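Local coordinates for protein glycogen synthase (PDB 6GNF) that belongs to the starch and bacterial glycogen synthase family of glycosyltransferases and holds adenosine-5'-diphosphate and a glycan in its pockets, at residues G330-C342 / S414-Y426. Residues are numbered along the deposited sequence; the frame is centred on the assembly and turned at random.
Sequences GKKLCKVALQKEC and SKLAHFITAGADY
K335 and D425 form a buried salt bridge, with K335 NZ 2.6 Å from D425 OD2 on the syn lone pair of that oxygen. The lysine chain is extended, its CG anti to the backbone N (chi1 -172°), and its side chain crosses that of D425 at about a right angle; a long straight side chain suits this reach past the end of helix 414-423. The carbonyls of P348 and I350 also accept from K335 NZ, while OD2 takes the backbone N-H of L352; these further bonds probably help offset the cost of burying the pair. One turn earlier, K331 bends at its last torsion and brings NZ 2.8 Å from A422 O, from above the carbonyl plane; A424 O lies 2.6 Å from the same nitrogen. A lysine suits this place because its long chain carries an N-H donor to the A422 carbonyl near the helix end; T448 OG1 is hydrogen-bonded to the same nitrogen and to A424 O. A water donates to both C334 O and F419 O, joining the two backbones. At the outer end, E341 OE2 and K415 NZ make a longer salt bridge of 3.5 Å.

The helices come closest at G423, whose CA is 3.8 Å from that of K335; with no side chain, G423 lets its CA approach C334 O and the K335 backbone directly. L338 fills the space beside it: CD1 meets I420 CG1 at 3.7 Å, and CD2 lies over the F419 carbonyl and A424 N. Small A337 leaves room for the F419 ring, and C334 packs on the methyl of A422.

The helix axes cross at -130°, 8.2 Å apart. Beneath them runs the parallel sheet of the C-terminal Rossmann-like domain of this GT-B fold: L338 and A424 rest on strand 352-356, I420 and C342 on strand 381-385, and D425 leads into strand 426-429, while A417 touches the bound adenosine-5'-diphosphate.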
ATOM      1  N   GLY A 330     -25.930  10.858 -14.248  1.00 93.61           N
ATOM      2  CA  GLY A 330     -25.202   9.592 -14.243  1.00 92.57           C
ATOM      3  C   GLY A 330     -24.915   9.019 -12.865  1.00 90.24           C
ATOM      4  O   GLY A 330     -24.941   7.803 -12.673  1.00 88.84           O
ATOM      5  N   LYS A 331     -24.596   9.888 -11.911  1.00 88.06           N
ATOM      6  CA  LYS A 331     -24.284   9.432 -10.565  1.00 85.48           C
ATOM      7  C   LYS A 331     -25.522   8.947  -9.821  1.00 85.86           C
ATOM      8  O   LYS A 331     -25.421   8.037  -9.008  1.00 85.82           O
ATOM      9  CB  LYS A 331     -23.566  10.514  -9.756  1.00 85.71           C
ATOM     10  CG  LYS A 331     -22.658   9.940  -8.683  1.00 82.46           C
ATOM     11  CD  LYS A 331     -21.963  11.023  -7.877  1.00 81.92           C
ATOM     12  CE  LYS A 331     -20.831  10.448  -7.042  1.00 79.45           C
ATOM     13  NZ  LYS A 331     -21.311   9.496  -6.010  1.00 79.97           N
ATOM     14  N   LYS A 332     -26.677   9.554 -10.082  1.00 87.93           N
ATOM     15  CA  LYS A 332     -27.929   9.061  -9.510  1.00 89.40           C
ATOM     16  C   LYS A 332     -28.239   7.659 -10.008  1.00 89.40           C
ATOM     17  O   LYS A 332     -28.712   6.815  -9.246  1.00 91.36           O
ATOM     18  CB  LYS A 332     -29.108   9.986  -9.821  1.00 92.64           C
ATOM     19  CG  LYS A 332     -29.415  10.937  -8.689  1.00 93.96           C
ATOM     20  CD  LYS A 332     -30.529  11.908  -9.028  1.00 97.07           C
ATOM     21  CE  LYS A 332     -30.659  12.947  -7.927  1.00 99.08           C
ATOM     22  NZ  LYS A 332     -31.378  14.167  -8.371  1.00103.25           N
ATOM     23  N   LEU A 333     -28.004   7.421 -11.295  1.00 88.06           N
ATOM     24  CA  LEU A 333     -28.250   6.105 -11.869  1.00 87.42           C
ATOM     25  C   LEU A 333     -27.303   5.086 -11.235  1.00 85.33           C
ATOM     26  O   LEU A 333     -27.721   3.992 -10.862  1.00 86.34           O
ATOM     27  CB  LEU A 333     -28.120   6.144 -13.397  1.00 88.31           C
ATOM     28  CG  LEU A 333     -28.553   4.909 -14.208  1.00 88.93           C
ATOM     29  CD1 LEU A 333     -28.845   5.292 -15.654  1.00 90.43           C
ATOM     30  CD2 LEU A 333     -27.519   3.793 -14.187  1.00 88.94           C
ATOM     31  N   CYS A 334     -26.039   5.461 -11.075  1.00 84.16           N
ATOM     32  CA  CYS A 334     -25.071   4.617 -10.370  1.00 82.36           C
ATOM     33  C   CYS A 334     -25.505   4.328  -8.928  1.00 81.95           C
ATOM     34  O   CYS A 334     -25.357   3.210  -8.453  1.00 80.73           O
ATOM     35  CB  CYS A 334     -23.686   5.258 -10.390  1.00 80.32           C
ATOM     36  SG  CYS A 334     -22.923   5.238 -12.029  1.00 82.72           S
ATOM     37  N   LYS A 335     -26.053   5.332  -8.249  1.00 83.83           N
ATOM     38  CA  LYS A 335     -26.547   5.160  -6.880  1.00 83.62           C
ATOM     39  C   LYS A 335     -27.661   4.116  -6.812  1.00 84.88           C
ATOM     40  O   LYS A 335     -27.610   3.191  -5.999  1.00 84.12           O
ATOM     41  CB  LYS A 335     -27.051   6.489  -6.308  1.00 84.08           C
ATOM     42  CG  LYS A 335     -27.407   6.422  -4.830  1.00 83.80           C
ATOM     43  CD  LYS A 335     -27.660   7.799  -4.251  1.00 83.97           C
ATOM     44  CE  LYS A 335     -28.049   7.715  -2.787  1.00 84.45           C
ATOM     45  NZ  LYS A 335     -28.140   9.066  -2.166  1.00 85.15           N
ATOM     46  N   VAL A 336     -28.691   4.301  -7.630  1.00 86.94           N
ATOM     47  CA  VAL A 336     -29.793   3.341  -7.718  1.00 88.32           C
ATOM     48  C   VAL A 336     -29.315   1.936  -8.111  1.00 86.85           C
ATOM     49  O   VAL A 336     -29.854   0.940  -7.629  1.00 86.44           O
ATOM     50  CB  VAL A 336     -30.891   3.869  -8.672  1.00 91.17           C
ATOM     51  CG1 VAL A 336     -31.824   2.772  -9.155  1.00 93.87           C
ATOM     52  CG2 VAL A 336     -31.626   5.043  -8.040  1.00 93.32           C
ATOM     53  N   ALA A 337     -28.308   1.857  -8.981  1.00 85.48           N
ATOM     54  CA  ALA A 337     -27.722   0.574  -9.377  1.00 85.12           C
ATOM     55  C   ALA A 337     -27.020  -0.122  -8.206  1.00 85.18           C
ATOM     56  O   ALA A 337     -27.176  -1.332  -8.014  1.00 86.14           O
ATOM     57  CB  ALA A 337     -26.748   0.770 -10.529  1.00 84.81           C
ATOM     58  N   LEU A 338     -26.253   0.644  -7.434  1.00 83.52           N
ATOM     59  CA  LEU A 338     -25.591   0.127  -6.236  1.00 82.43           C
ATOM     60  C   LEU A 338     -26.617  -0.369  -5.228  1.00 83.71           C
ATOM     61  O   LEU A 338     -26.500  -1.473  -4.698  1.00 83.32           O
ATOM     62  CB  LEU A 338     -24.730   1.217  -5.593  1.00 80.66           C
ATOM     63  CG  LEU A 338     -23.968   0.880  -4.309  1.00 78.22           C
ATOM     64  CD1 LEU A 338     -22.998  -0.272  -4.527  1.00 77.38           C
ATOM     65  CD2 LEU A 338     -23.235   2.115  -3.812  1.00 76.68           C
ATOM     66  N   GLN A 339     -27.626   0.453  -4.975  1.00 86.57           N
ATOM     67  CA  GLN A 339     -28.689   0.103  -4.042  1.00 90.31           C
ATOM     68  C   GLN A 339     -29.329  -1.230  -4.405  1.00 94.21           C
ATOM     69  O   GLN A 339     -29.476  -2.097  -3.540  1.00 96.91           O
ATOM     70  CB  GLN A 339     -29.745   1.212  -3.988  1.00 91.18           C
ATOM     71  CG  GLN A 339     -29.251   2.447  -3.253  1.00 89.68           C
ATOM     72  CD  GLN A 339     -30.244   3.591  -3.253  1.00 91.51           C
ATOM     73  OE1 GLN A 339     -31.037   3.745  -4.178  1.00 95.30           O
ATOM     74  NE2 GLN A 339     -30.191   4.417  -2.213  1.00 91.60           N
ATOM     75  N   LYS A 340     -29.742  -1.370  -5.663  1.00 96.05           N
ATOM     76  CA  LYS A 340     -30.334  -2.620  -6.133  1.00 97.43           C
ATOM     77  C   LYS A 340     -29.356  -3.788  -6.047  1.00 94.74           C
ATOM     78  O   LYS A 340     -29.728  -4.877  -5.629  1.00 97.78           O
ATOM     79  CB  LYS A 340     -30.844  -2.486  -7.569  1.00100.10           C
ATOM     80  CG  LYS A 340     -31.201  -3.825  -8.199  1.00101.74           C
ATOM     81  CD  LYS A 340     -32.240  -3.697  -9.291  1.00104.95           C
ATOM     82  CE  LYS A 340     -32.738  -5.070  -9.713  1.00107.56           C
ATOM     83  NZ  LYS A 340     -31.632  -5.912 -10.250  1.00106.51           N
ATOM     84  N   GLU A 341     -28.117  -3.569  -6.457  1.00 90.75           N
ATOM     85  CA  GLU A 341     -27.110  -4.631  -6.417  1.00 90.69           C
ATOM     86  C   GLU A 341     -26.925  -5.188  -4.999  1.00 90.14           C
ATOM     87  O   GLU A 341     -26.655  -6.372  -4.828  1.00 89.64           O
ATOM     88  CB  GLU A 341     -25.770  -4.117  -6.953  1.00 89.20           C
ATOM     89  CG  GLU A 341     -24.748  -5.201  -7.267  1.00 89.35           C
ATOM     90  CD  GLU A 341     -25.025  -5.954  -8.549  1.00 91.29           C
ATOM     91  OE1 GLU A 341     -26.141  -5.868  -9.102  1.00 94.02           O
ATOM     92  OE2 GLU A 341     -24.095  -6.644  -9.012  1.00 92.61           O
ATOM     93  N   CYS A 342     -27.075  -4.331  -3.993  1.00 89.34           N
ATOM     94  CA  CYS A 342     -26.802  -4.702  -2.606  1.00 88.34           C
ATOM     95  C   CYS A 342     -28.051  -5.115  -1.832  1.00 90.78           C
ATOM     96  O   CYS A 342     -27.975  -5.413  -0.646  1.00 93.84           O
ATOM     97  CB  CYS A 342     -26.111  -3.532  -1.902  1.00 86.60           C
ATOM     98  SG  CYS A 342     -24.475  -3.154  -2.586  1.00 83.34           S
ATOM     99  N   SER A 414     -13.651  -6.254  -7.967  1.00 84.61           N
ATOM    100  CA  SER A 414     -13.404  -4.964  -8.610  1.00 82.22           C
ATOM    101  C   SER A 414     -14.686  -4.318  -9.118  1.00 85.10           C
ATOM    102  O   SER A 414     -14.894  -3.117  -8.953  1.00 84.52           O
ATOM    103  CB  SER A 414     -12.400  -5.103  -9.740  1.00 80.06           C
ATOM    104  OG  SER A 414     -11.104  -5.173  -9.177  1.00 76.63           O
ATOM    105  N   LYS A 415     -15.552  -5.116  -9.726  1.00 85.15           N
ATOM    106  CA  LYS A 415     -16.820  -4.610 -10.236  1.00 88.53           C
ATOM    107  C   LYS A 415     -17.625  -3.901  -9.141  1.00 88.15           C
ATOM    108  O   LYS A 415     -18.135  -2.800  -9.356  1.00 90.23           O
ATOM    109  CB  LYS A 415     -17.635  -5.753 -10.848  1.00 90.92           C
ATOM    110  CG  LYS A 415     -18.968  -5.341 -11.451  1.00 94.33           C
ATOM    111  CD  LYS A 415     -19.500  -6.444 -12.354  1.00 98.66           C
ATOM    112  CE  LYS A 415     -20.905  -6.155 -12.854  1.00103.33           C
ATOM    113  NZ  LYS A 415     -21.936  -6.379 -11.801  1.00105.98           N
ATOM    114  N   LEU A 416     -17.741  -4.532  -7.974  1.00 83.29           N
ATOM    115  CA  LEU A 416     -18.508  -3.950  -6.873  1.00 79.60           C
ATOM    116  C   LEU A 416     -17.786  -2.740  -6.270  1.00 75.47           C
ATOM    117  O   LEU A 416     -18.421  -1.788  -5.830  1.00 76.91           O
ATOM    118  CB  LEU A 416     -18.799  -4.997  -5.798  1.00 79.86           C
ATOM    119  CG  LEU A 416     -19.803  -4.587  -4.714  1.00 81.74           C
ATOM    120  CD1 LEU A 416     -21.167  -4.272  -5.309  1.00 84.69           C
ATOM    121  CD2 LEU A 416     -19.932  -5.675  -3.658  1.00 82.42           C
ATOM    122  N   ALA A 417     -16.461  -2.777  -6.248  1.00 71.43           N
ATOM    123  CA  ALA A 417     -15.684  -1.619  -5.815  1.00 71.03           C
ATOM    124  C   ALA A 417     -16.015  -0.403  -6.681  1.00 72.98           C
ATOM    125  O   ALA A 417     -16.227   0.699  -6.165  1.00 74.10           O
ATOM    126  CB  ALA A 417     -14.191  -1.918  -5.863  1.00 67.79           C
ATOM    127  N   HIS A 418     -16.102  -0.622  -7.991  1.00 72.65           N
ATOM    128  CA  HIS A 418     -16.433   0.441  -8.928  1.00 71.00           C
ATOM    129  C   HIS A 418     -17.854   0.945  -8.684  1.00 72.66           C
ATOM    130  O   HIS A 418     -18.094   2.157  -8.626  1.00 72.63           O
ATOM    131  CB  HIS A 418     -16.247  -0.038 -10.371  1.00 73.52           C
ATOM    132  CG  HIS A 418     -14.824   0.011 -10.835  1.00 72.91           C
ATOM    133  ND1 HIS A 418     -14.264   1.140 -11.389  1.00 72.89           N
ATOM    134  CD2 HIS A 418     -13.838  -0.917 -10.801  1.00 73.55           C
ATOM    135  CE1 HIS A 418     -12.998   0.906 -11.682  1.00 73.11           C
ATOM    136  NE2 HIS A 418     -12.715  -0.336 -11.335  1.00 73.35           N
ATOM    137  N   PHE A 419     -18.795   0.023  -8.531  1.00 72.06           N
ATOM    138  CA  PHE A 419     -20.173   0.383  -8.202  1.00 74.28           C
ATOM    139  C   PHE A 419     -20.264   1.243  -6.933  1.00 75.17           C
ATOM    140  O   PHE A 419     -21.078   2.171  -6.860  1.00 76.16           O
ATOM    141  CB  PHE A 419     -21.038  -0.865  -8.011  1.00 75.98           C
ATOM    142  CG  PHE A 419     -21.691  -1.368  -9.270  1.00 76.50           C
ATOM    143  CD1 PHE A 419     -20.931  -1.717 -10.377  1.00 75.83           C
ATOM    144  CD2 PHE A 419     -23.068  -1.535  -9.328  1.00 79.40           C
ATOM    145  CE1 PHE A 419     -21.534  -2.199 -11.524  1.00 76.85           C
ATOM    146  CE2 PHE A 419     -23.680  -2.014 -10.476  1.00 81.09           C
ATOM    147  CZ  PHE A 419     -22.908  -2.347 -11.574  1.00 79.49           C
ATOM    148  N   ILE A 420     -19.456   0.914  -5.927  1.00 74.78           N
ATOM    149  CA  ILE A 420     -19.496   1.627  -4.639  1.00 74.18           C
ATOM    150  C   ILE A 420     -18.906   3.029  -4.776  1.00 72.19           C
ATOM    151  O   ILE A 420     -19.490   4.005  -4.300  1.00 72.06           O
ATOM    152  CB  ILE A 420     -18.763   0.842  -3.529  1.00 73.80           C
ATOM    153  CG1 ILE A 420     -19.590  -0.380  -3.122  1.00 75.51           C
ATOM    154  CG2 ILE A 420     -18.522   1.716  -2.302  1.00 73.82           C
ATOM    155  CD1 ILE A 420     -18.776  -1.463  -2.450  1.00 76.36           C
ATOM    156  N   THR A 421     -17.753   3.118  -5.431  1.00 69.74           N
ATOM    157  CA  THR A 421     -17.072   4.392  -5.626  1.00 69.08           C
ATOM    158  C   THR A 421     -17.932   5.400  -6.377  1.00 72.16           C
ATOM    159  O   THR A 421     -17.917   6.580  -6.039  1.00 73.21           O
ATOM    160  CB  THR A 421     -15.758   4.197  -6.393  1.00 67.76           C
ATOM    161  OG1 THR A 421     -14.983   3.187  -5.744  1.00 67.02           O
ATOM    162  CG2 THR A 421     -14.955   5.486  -6.449  1.00 66.71           C
ATOM    163  N   ALA A 422     -18.638   4.935  -7.406  1.00 72.94           N
ATOM    164  CA  ALA A 422     -19.486   5.795  -8.214  1.00 73.66           C
ATOM    165  C   ALA A 422     -20.834   6.042  -7.551  1.00 74.38           C
ATOM    166  O   ALA A 422     -21.322   7.175  -7.516  1.00 73.67           O
ATOM    167  CB  ALA A 422     -19.686   5.184  -9.592  1.00 75.38           C
ATOM    168  N   GLY A 423     -21.416   4.994  -6.975  1.00 73.24           N
ATOM    169  CA  GLY A 423     -22.785   5.057  -6.465  1.00 72.39           C
ATOM    170  C   GLY A 423     -22.931   5.716  -5.110  1.00 71.38           C
ATOM    171  O   GLY A 423     -23.946   6.354  -4.833  1.00 75.84           O
ATOM    172  N   ALA A 424     -21.930   5.543  -4.255  1.00 68.76           N
ATOM    173  CA  ALA A 424     -21.978   6.079  -2.902  1.00 68.96           C
ATOM    174  C   ALA A 424     -21.884   7.598  -2.904  1.00 69.49           C
ATOM    175  O   ALA A 424     -21.257   8.191  -3.784  1.00 69.24           O
ATOM    176  CB  ALA A 424     -20.856   5.495  -2.054  1.00 66.57           C
ATOM    177  N   ASP A 425     -22.487   8.217  -1.895  1.00 69.72           N
ATOM    178  CA  ASP A 425     -22.347   9.652  -1.676  1.00 69.58           C
ATOM    179  C   ASP A 425     -21.077   9.942  -0.906  1.00 69.22           C
ATOM    180  O   ASP A 425     -20.438  10.974  -1.110  1.00 69.73           O
ATOM    181  CB  ASP A 425     -23.538  10.170  -0.894  1.00 70.62           C
ATOM    182  CG  ASP A 425     -24.821   9.985  -1.641  1.00 71.96           C
ATOM    183  OD1 ASP A 425     -24.841  10.358  -2.828  1.00 71.55           O
ATOM    184  OD2 ASP A 425     -25.797   9.470  -1.049  1.00 72.84           O
ATOM    185  N   TYR A 426     -20.725   9.025  -0.006  1.00 68.87           N
ATOM    186  CA  TYR A 426     -19.590   9.206   0.881  1.00 68.16           C
ATOM    187  C   TYR A 426     -18.659   7.993   0.868  1.00 66.69           C
ATOM    188  O   TYR A 426     -19.111   6.854   0.802  1.00 66.50           O
ATOM    189  CB  TYR A 426     -20.093   9.478   2.298  1.00 69.09           C
ATOM    190  CG  TYR A 426     -20.932  10.734   2.405  1.00 70.78           C
ATOM    191  CD1 TYR A 426     -20.341  11.988   2.342  1.00 71.44           C
ATOM    192  CD2 TYR A 426     -22.313  10.668   2.554  1.00 73.03           C
ATOM    193  CE1 TYR A 426     -21.098  13.146   2.433  1.00 74.08           C
ATOM    194  CE2 TYR A 426     -23.085  11.819   2.643  1.00 75.97           C
ATOM    195  CZ  TYR A 426     -22.476  13.059   2.586  1.00 76.98           C
ATOM    196  OH  TYR A 426     -23.245  14.208   2.685  1.00 78.65           O
TER
HETATM  197  O   HOH W   1     -22.898   2.054  -8.995  1.00 63.77           O